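Local structure of 16S rRNA methylase (Escherichia coli, 3MTE) at residues F53-D58 with N82-I87. The protein methylates the N1 position of adenine 1408 in 16S rRNA of assembled 30S subunits, using S-adenosylmethionine, and so confers resistance to several aminoglycosides. Sequence-based numbering, arbitrary orientation.
With SAM (S-adenosylmethionine), chain C.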
loop_
_atom_site.group_PDB
_atom_site.type_symbol
_atom_site.label_atom_id
_atom_site.label_comp_id
_atom_site.label_asym_id
_atom_site.label_seq_id
_atom_site.Cartn_x
_atom_site.Cartn_y
_atom_site.Cartn_z
ATOM N N PHE A 53 10.887 9.849 0.290
ATOM C CA PHE A 53 10.418 9.697 -1.078
ATOM C C PHE A 53 9.293 8.661 -1.119
ATOM O O PHE A 53 9.472 7.529 -0.672
ATOM C CB PHE A 53 11.555 9.246 -1.985
ATOM C CG PHE A 53 11.175 9.210 -3.439
ATOM C CD1 PHE A 53 10.997 10.389 -4.147
ATOM C CD2 PHE A 53 10.977 8.002 -4.089
ATOM C CE1 PHE A 53 10.633 10.363 -5.482
ATOM C CE2 PHE A 53 10.621 7.968 -5.433
ATOM C CZ PHE A 53 10.443 9.151 -6.124
ATOM N N TYR A 54 8.140 9.058 -1.660
ATOM C CA TYR A 54 6.932 8.236 -1.649
ATOM C C TYR A 54 6.658 7.603 -3.008
ATOM O O TYR A 54 6.569 8.292 -4.020
ATOM C CB TYR A 54 5.736 9.092 -1.211
ATOM C CG TYR A 54 5.819 9.444 0.249
ATOM C CD1 TYR A 54 5.258 8.604 1.212
ATOM C CD2 TYR A 54 6.495 10.581 0.673
ATOM C CE1 TYR A 54 5.351 8.903 2.558
ATOM C CE2 TYR A 54 6.593 10.893 2.028
ATOM C CZ TYR A 54 6.029 10.041 2.959
ATOM O OH TYR A 54 6.106 10.318 4.305
ATOM N N ILE A 55 6.540 6.284 -3.020
ATOM C CA ILE A 55 6.202 5.549 -4.233
ATOM C C ILE A 55 4.823 4.931 -4.044
ATOM O O ILE A 55 4.624 4.119 -3.135
ATOM C CB ILE A 55 7.237 4.440 -4.509
ATOM C CG1 ILE A 55 8.638 5.046 -4.661
ATOM C CG2 ILE A 55 6.864 3.634 -5.751
ATOM C CD1 ILE A 55 9.755 4.004 -4.660
ATOM N N GLY A 56 3.870 5.337 -4.878
ATOM C CA GLY A 56 2.530 4.761 -4.870
ATOM C C GLY A 56 2.385 3.855 -6.080
ATOM O O GLY A 56 2.632 4.269 -7.212
ATOM N N ILE A 57 2.007 2.605 -5.836
ATOM C CA ILE A 57 1.865 1.616 -6.897
ATOM C C ILE A 57 0.393 1.289 -7.085
ATOM O O ILE A 57 -0.305 0.969 -6.106
ATOM C CB ILE A 57 2.580 0.300 -6.521
ATOM C CG1 ILE A 57 4.056 0.562 -6.191
ATOM C CG2 ILE A 57 2.456 -0.710 -7.644
ATOM C CD1 ILE A 57 4.815 -0.683 -5.808
ATOM N N ASP A 58 -0.078 1.363 -8.327
ATOM C CA ASP A 58 -1.441 0.931 -8.662
ATOM C C ASP A 58 -1.502 0.447 -10.103
ATOM O O ASP A 58 -0.843 1.011 -10.994
ATOM C CB ASP A 58 -2.470 2.046 -8.423
ATOM C CG ASP A 58 -3.882 1.496 -8.154
ATOM O OD1 ASP A 58 -4.269 1.402 -6.975
ATOM O OD2 ASP A 58 -4.595 1.127 -9.117
ATOM N N ASN A 82 8.840 14.716 -4.357
ATOM C CA ASN A 82 9.099 13.495 -3.590
ATOM C C ASN A 82 8.019 12.419 -3.745
ATOM O O ASN A 82 7.780 11.630 -2.824
ATOM C CB ASN A 82 9.345 13.812 -2.113
ATOM C CG ASN A 82 8.106 14.360 -1.406
ATOM O OD1 ASN A 82 7.293 15.072 -2.003
ATOM N ND2 ASN A 82 7.959 14.023 -0.124
ATOM N N VAL A 83 7.376 12.383 -4.910
ATOM C CA VAL A 83 6.347 11.378 -5.191
ATOM C C VAL A 83 6.494 10.837 -6.599
ATOM O O VAL A 83 6.664 11.605 -7.546
ATOM C CB VAL A 83 4.930 11.975 -5.113
ATOM C CG1 VAL A 83 3.867 10.942 -5.579
ATOM C CG2 VAL A 83 4.628 12.451 -3.724
ATOM N N VAL A 84 6.406 9.519 -6.745
ATOM C CA VAL A 84 6.266 8.914 -8.066
ATOM C C VAL A 84 5.177 7.864 -8.011
ATOM O O VAL A 84 5.010 7.193 -6.993
ATOM C CB VAL A 84 7.580 8.259 -8.567
ATOM C CG1 VAL A 84 8.009 7.134 -7.660
ATOM C CG2 VAL A 84 7.406 7.740 -9.998
ATOM N N PHE A 85 4.421 7.735 -9.096
ATOM C CA PHE A 85 3.397 6.701 -9.170
ATOM C C PHE A 85 3.842 5.635 -10.156
ATOM O O PHE A 85 4.115 5.924 -11.326
ATOM C CB PHE A 85 2.044 7.289 -9.578
ATOM C CG PHE A 85 1.459 8.202 -8.551
ATOM C CD1 PHE A 85 1.173 7.729 -7.280
ATOM C CD2 PHE A 85 1.194 9.530 -8.846
ATOM C CE1 PHE A 85 0.624 8.564 -6.315
ATOM C CE2 PHE A 85 0.653 10.371 -7.884
ATOM C CZ PHE A 85 0.372 9.884 -6.616
ATOM N N VAL A 86 3.933 4.406 -9.665
ATOM C CA VAL A 86 4.334 3.275 -10.487
ATOM C C VAL A 86 3.093 2.515 -10.921
ATOM O O VAL A 86 2.209 2.218 -10.093
ATOM C CB VAL A 86 5.279 2.355 -9.708
ATOM C CG1 VAL A 86 5.526 1.065 -10.460
ATOM C CG2 VAL A 86 6.611 3.075 -9.432
ATOM N N ILE A 87 3.016 2.204 -12.210
ATOM C CA ILE A 87 1.884 1.441 -12.731
ATOM C C ILE A 87 2.242 -0.041 -12.779
ATOM O O ILE A 87 2.992 -0.482 -13.643
ATOM C CB ILE A 87 1.433 1.950 -14.120
ATOM C CG1 ILE A 87 1.088 3.448 -14.058
ATOM C CG2 ILE A 87 0.263 1.124 -14.653
ATOM C CD1 ILE A 87 0.172 3.853 -12.890
HETATM N N SAM C . -5.018 2.363 -0.748
HETATM C CA SAM C . -6.236 2.911 -1.340
HETATM C C SAM C . -6.906 3.899 -0.395
HETATM O OXT SAM C . -6.607 3.922 0.799
HETATM C CB SAM C . -7.234 1.801 -1.682
HETATM C CG SAM C . -8.089 2.157 -2.890
HETATM S SD SAM C . -9.112 0.775 -3.464
HETATM C CE SAM C . -9.948 0.296 -1.940
HETATM C "C5'" SAM C . -7.955 -0.599 -3.645
HETATM C "C4'" SAM C . -6.892 -0.360 -4.728
HETATM O "O4'" SAM C . -6.140 -1.548 -4.856
HETATM C "C3'" SAM C . -7.452 -0.039 -6.107
HETATM O "O3'" SAM C . -6.863 1.138 -6.600
HETATM C "C2'" SAM C . -6.972 -1.163 -7.006
HETATM O "O2'" SAM C . -6.666 -0.735 -8.324
HETATM C "C1'" SAM C . -5.777 -1.695 -6.221
HETATM N N9 SAM C . -5.540 -3.110 -6.553
HETATM C C8 SAM C . -6.473 -4.098 -6.741
HETATM N N7 SAM C . -5.811 -5.242 -7.042
HETATM C C5 SAM C . -4.484 -4.987 -7.045
HETATM C C6 SAM C . -3.369 -5.773 -7.296
HETATM N N6 SAM C . -3.511 -7.065 -7.602
HETATM N N1 SAM C . -2.121 -5.208 -7.210
HETATM C C2 SAM C . -1.953 -3.870 -6.904
HETATM N N3 SAM C . -3.068 -3.095 -6.661
HETATM C C4 SAM C . -4.301 -3.649 -6.738
#
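With CG of F53 turned anti to the backbone N (chi1 -174°) and CG1 of V84 set between its backbone N and carbonyl carbon (chi1 62°), F53 CZ lies 3.5 Å from V84 CG1, the ring slanting past the valine. The same methyl packs alongside I55 CG1 (3.7 Å), while I55 CG2 reaches across to CG2 of V86, so I55, V84 and V86, with I57 beside V86, form an aliphatic face next to the F53 ring. Five hydrogen bonds pair the parallel backbones, from Y54 N to N82 O through to D58 N to V86 O, V86 N donating to G56 O at 2.8 Å. Both strands belong to a beta-alpha-beta unit of the Rossmann-like methyltransferase fold, with helix 65-71 as crossover and 83-87 outermost at this end of the sheet. On the crossover-helix side, G56 leaves room for the F85 ring, which presents its edge to G56 O and takes V83 CG1 over one face. ND2 of N82 sits at the edge of the Y54 ring, 3.8 Å from Y54 CD2, ring and amide nearly perpendicular, held there by hydrogen bonds to T52 O and A46 O. At the C-terminal end of 53-58, the two oxygens of D58 each take one ribose hydroxyl of S-adenosylmethionine: OD1 accepts hydrogen bonds from O3' (2.6 Å) and G37 N, OD2 from O2' (2.9 Å) and V60 N, the two amides helping to hold the carboxylate.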